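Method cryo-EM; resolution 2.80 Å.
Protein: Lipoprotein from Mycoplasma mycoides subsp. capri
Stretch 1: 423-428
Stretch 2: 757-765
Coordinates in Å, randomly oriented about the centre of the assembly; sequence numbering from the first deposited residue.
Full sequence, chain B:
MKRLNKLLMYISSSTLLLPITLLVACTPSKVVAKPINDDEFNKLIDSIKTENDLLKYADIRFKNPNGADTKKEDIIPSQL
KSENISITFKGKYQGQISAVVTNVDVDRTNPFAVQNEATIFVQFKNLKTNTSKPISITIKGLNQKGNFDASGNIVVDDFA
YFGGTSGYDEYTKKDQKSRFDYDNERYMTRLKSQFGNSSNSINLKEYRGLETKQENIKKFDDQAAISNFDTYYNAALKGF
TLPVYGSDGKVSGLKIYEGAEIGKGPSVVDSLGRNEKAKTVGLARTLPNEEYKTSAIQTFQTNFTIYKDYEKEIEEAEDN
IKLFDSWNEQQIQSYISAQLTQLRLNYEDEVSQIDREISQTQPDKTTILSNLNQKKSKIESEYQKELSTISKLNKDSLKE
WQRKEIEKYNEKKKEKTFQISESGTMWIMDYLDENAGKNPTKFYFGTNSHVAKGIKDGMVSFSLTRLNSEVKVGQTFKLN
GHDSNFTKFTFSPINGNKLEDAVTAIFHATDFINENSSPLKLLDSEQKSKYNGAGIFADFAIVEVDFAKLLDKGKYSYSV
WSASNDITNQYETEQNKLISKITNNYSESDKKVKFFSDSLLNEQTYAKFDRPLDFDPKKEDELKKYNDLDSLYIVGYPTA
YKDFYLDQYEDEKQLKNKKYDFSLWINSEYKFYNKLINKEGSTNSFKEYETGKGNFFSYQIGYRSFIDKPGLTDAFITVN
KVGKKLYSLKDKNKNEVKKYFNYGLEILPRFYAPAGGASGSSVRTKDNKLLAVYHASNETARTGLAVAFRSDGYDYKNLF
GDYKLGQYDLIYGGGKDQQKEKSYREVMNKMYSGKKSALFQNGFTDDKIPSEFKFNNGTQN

Stretch 1, residues 423-428: SGTMWI
Stretch 2 757-765: GASGSSVRT

Two segments more than 330 residues apart in one chain run side by side in the same direction, and their contact consists mainly of backbone packing and the ring of W427, the residue with the most area covered by the other stretch (77 Å²). Residues 423-428 have extended backbone angles, with phi/psi of -155/-151 at G424, -142/154 at T425, -138/163 at M426 and -124/148 at W427. The partner begins as a loop: G757 at 138/-162, A758 at 57/14, S759 at -70/136 and G760 at 103/23. It then straightens, through S761 at -102/116 and S762 at -69/121, into a strand that reaches T765. The register pairs G424 with S759 (CA to CA 5.6 Å), T425 with G760 (CA to CA 4.9 Å) and W427 with S762 (CA to CA 7.1 Å), so the spacing narrows at T425 and widens at W427, where the W427 ring packs against S762.

One backbone hydrogen bond joins them, and it is weak: T425 N donates to S759 O at 3.1 Å, with an angle of 134° at the hydrogen. No second hydrogen bond follows; T425 O lies 3.2 Å from G760 O, and since both are acceptors they cannot bond to each other. G760 CA also makes a CA-H...O contact with T425 O, 3.5 Å, with 144° at the hydrogen. Glycine is required at 760 twice over: a CB would lie 2.3 Å from T425 O, and the backbone angles would jam it against the preceding carbonyl. The second reason also applies to G757.

W427 supplies the main apolar surface. Its CA-to-CB bond points toward the partner, and chi1 65° (p) with chi2 97° lays the ring against S762. S762 CB sits over one face, 3.9 Å from the centroid of the six-membered ring and 20° off its normal, a CH-pi contact; the closest atoms are W427 CE3 and S762 CB, 3.6 Å apart. At the ring edge, W427 CZ3 approaches G760 O at 3.3 Å.

Polar side chains bond mostly within their own stretch. S762, chi1 63° (p), accepts at OG from R764 NE (3.0 Å) and R764 NH2 (3.2 Å). The CA-to-CB bond of R764, with chi angles of -45°, -168°, -174° and -166°, points sideways, but the end of the side chain comes nearer, bringing R764 NH2 to 3.4 Å from W427 CB. The CA-to-CB bond of S761, chi1 -60° (m), points away, and S761 OG ties the turn together by donating to A758 O at 2.6 Å. The CA-to-CB bond of T425, chi1 -57° (m), points toward the partner, with T425 CB 4.2 Å from S761 OG; T425 OG1 donates weakly to G424 O at 2.9 Å.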

# COMPACT_ATOMS: atom_id res chain seq x y z
N SER B 423 -2.64 -9.03 -18.73
CA SER B 423 -3.63 -8.83 -17.67
C SER B 423 -4.39 -7.51 -17.81
O SER B 423 -3.83 -6.46 -18.13
CB SER B 423 -2.99 -8.96 -16.30
OG SER B 423 -3.97 -8.74 -15.30
N GLY B 424 -5.69 -7.57 -17.55
CA GLY B 424 -6.62 -6.47 -17.80
C GLY B 424 -7.83 -6.55 -16.90
O GLY B 424 -7.74 -7.00 -15.75
N THR B 425 -8.98 -6.06 -17.35
CA THR B 425 -10.20 -6.15 -16.56
C THR B 425 -11.42 -6.42 -17.44
O THR B 425 -11.42 -6.11 -18.64
CB THR B 425 -10.38 -4.88 -15.71
OG1 THR B 425 -9.25 -4.70 -14.91
CG2 THR B 425 -11.56 -4.96 -14.75
N MET B 426 -12.44 -7.03 -16.87
CA MET B 426 -13.71 -7.33 -17.52
C MET B 426 -14.89 -7.06 -16.60
O MET B 426 -14.75 -6.98 -15.39
CB MET B 426 -13.82 -8.80 -17.96
CG MET B 426 -12.59 -9.40 -18.60
SD MET B 426 -12.89 -10.85 -19.62
CE MET B 426 -13.17 -12.16 -18.38
N TRP B 427 -16.07 -6.96 -17.18
CA TRP B 427 -17.33 -7.12 -16.47
C TRP B 427 -18.17 -8.21 -17.08
O TRP B 427 -18.12 -8.47 -18.28
CB TRP B 427 -18.10 -5.80 -16.43
CG TRP B 427 -18.55 -5.31 -17.77
CD1 TRP B 427 -19.78 -5.49 -18.30
CD2 TRP B 427 -17.78 -4.58 -18.77
NE1 TRP B 427 -19.83 -4.95 -19.55
CE2 TRP B 427 -18.64 -4.36 -19.90
CE3 TRP B 427 -16.48 -4.08 -18.84
CZ2 TRP B 427 -18.22 -3.70 -21.05
CZ3 TRP B 427 -16.06 -3.39 -19.99
CH2 TRP B 427 -16.92 -3.20 -21.09
N ILE B 428 -18.95 -8.88 -16.25
CA ILE B 428 -19.98 -9.81 -16.68
C ILE B 428 -21.10 -8.99 -17.34
O ILE B 428 -21.63 -8.06 -16.73
CB ILE B 428 -20.41 -10.66 -15.46
CG1 ILE B 428 -21.03 -12.00 -15.88
CG2 ILE B 428 -21.30 -9.93 -14.45
CD1 ILE B 428 -20.98 -12.99 -14.71
N GLY B 757 -2.30 -1.23 -16.29
CA GLY B 757 -3.45 -2.13 -16.12
C GLY B 757 -4.75 -1.34 -16.21
O GLY B 757 -4.75 -0.22 -16.73
N ALA B 758 -5.87 -1.90 -15.74
CA ALA B 758 -7.19 -1.24 -15.77
C ALA B 758 -7.70 -0.79 -17.15
O ALA B 758 -8.69 -0.07 -17.24
CB ALA B 758 -7.23 -0.10 -14.75
N SER B 759 -7.10 -1.24 -18.25
CA SER B 759 -7.79 -1.25 -19.51
C SER B 759 -8.89 -2.32 -19.47
O SER B 759 -8.68 -3.42 -18.96
CB SER B 759 -6.76 -1.45 -20.62
N GLY B 760 -10.08 -1.97 -19.97
CA GLY B 760 -11.26 -2.85 -20.00
C GLY B 760 -12.30 -2.54 -18.92
O GLY B 760 -13.07 -3.40 -18.54
N SER B 761 -12.30 -1.32 -18.41
CA SER B 761 -13.02 -0.93 -17.21
C SER B 761 -14.30 -0.19 -17.57
O SER B 761 -14.24 0.86 -18.20
CB SER B 761 -12.07 -0.04 -16.43
OG SER B 761 -10.92 -0.76 -16.11
N SER B 762 -15.47 -0.73 -17.25
CA SER B 762 -16.75 -0.13 -17.61
C SER B 762 -17.01 1.16 -16.85
O SER B 762 -17.14 1.15 -15.63
CB SER B 762 -17.92 -1.08 -17.36
OG SER B 762 -18.04 -1.39 -15.99
N VAL B 763 -17.19 2.26 -17.57
CA VAL B 763 -17.89 3.43 -17.09
C VAL B 763 -19.37 3.12 -17.09
O VAL B 763 -19.91 2.66 -18.10
CB VAL B 763 -17.59 4.62 -18.02
CG1 VAL B 763 -18.24 5.91 -17.57
CG2 VAL B 763 -16.10 4.84 -18.22
N ARG B 764 -20.08 3.40 -16.00
CA ARG B 764 -21.53 3.23 -15.89
C ARG B 764 -22.19 4.48 -15.39
O ARG B 764 -21.53 5.40 -14.96
CB ARG B 764 -21.87 2.09 -14.93
CG ARG B 764 -21.02 0.87 -15.20
CD ARG B 764 -21.57 -0.33 -14.45
NE ARG B 764 -20.65 -1.44 -14.61
CZ ARG B 764 -20.86 -2.69 -14.35
NH1 ARG B 764 -21.95 -3.12 -13.84
NH2 ARG B 764 -19.94 -3.54 -14.63
N THR B 765 -23.50 4.49 -15.39
CA THR B 765 -24.29 5.52 -14.70
C THR B 765 -25.33 4.91 -13.77
O THR B 765 -25.50 3.70 -13.72
CB THR B 765 -24.82 6.55 -15.69
OG1 THR B 765 -25.16 7.72 -14.99
CG2 THR B 765 -26.02 6.08 -16.47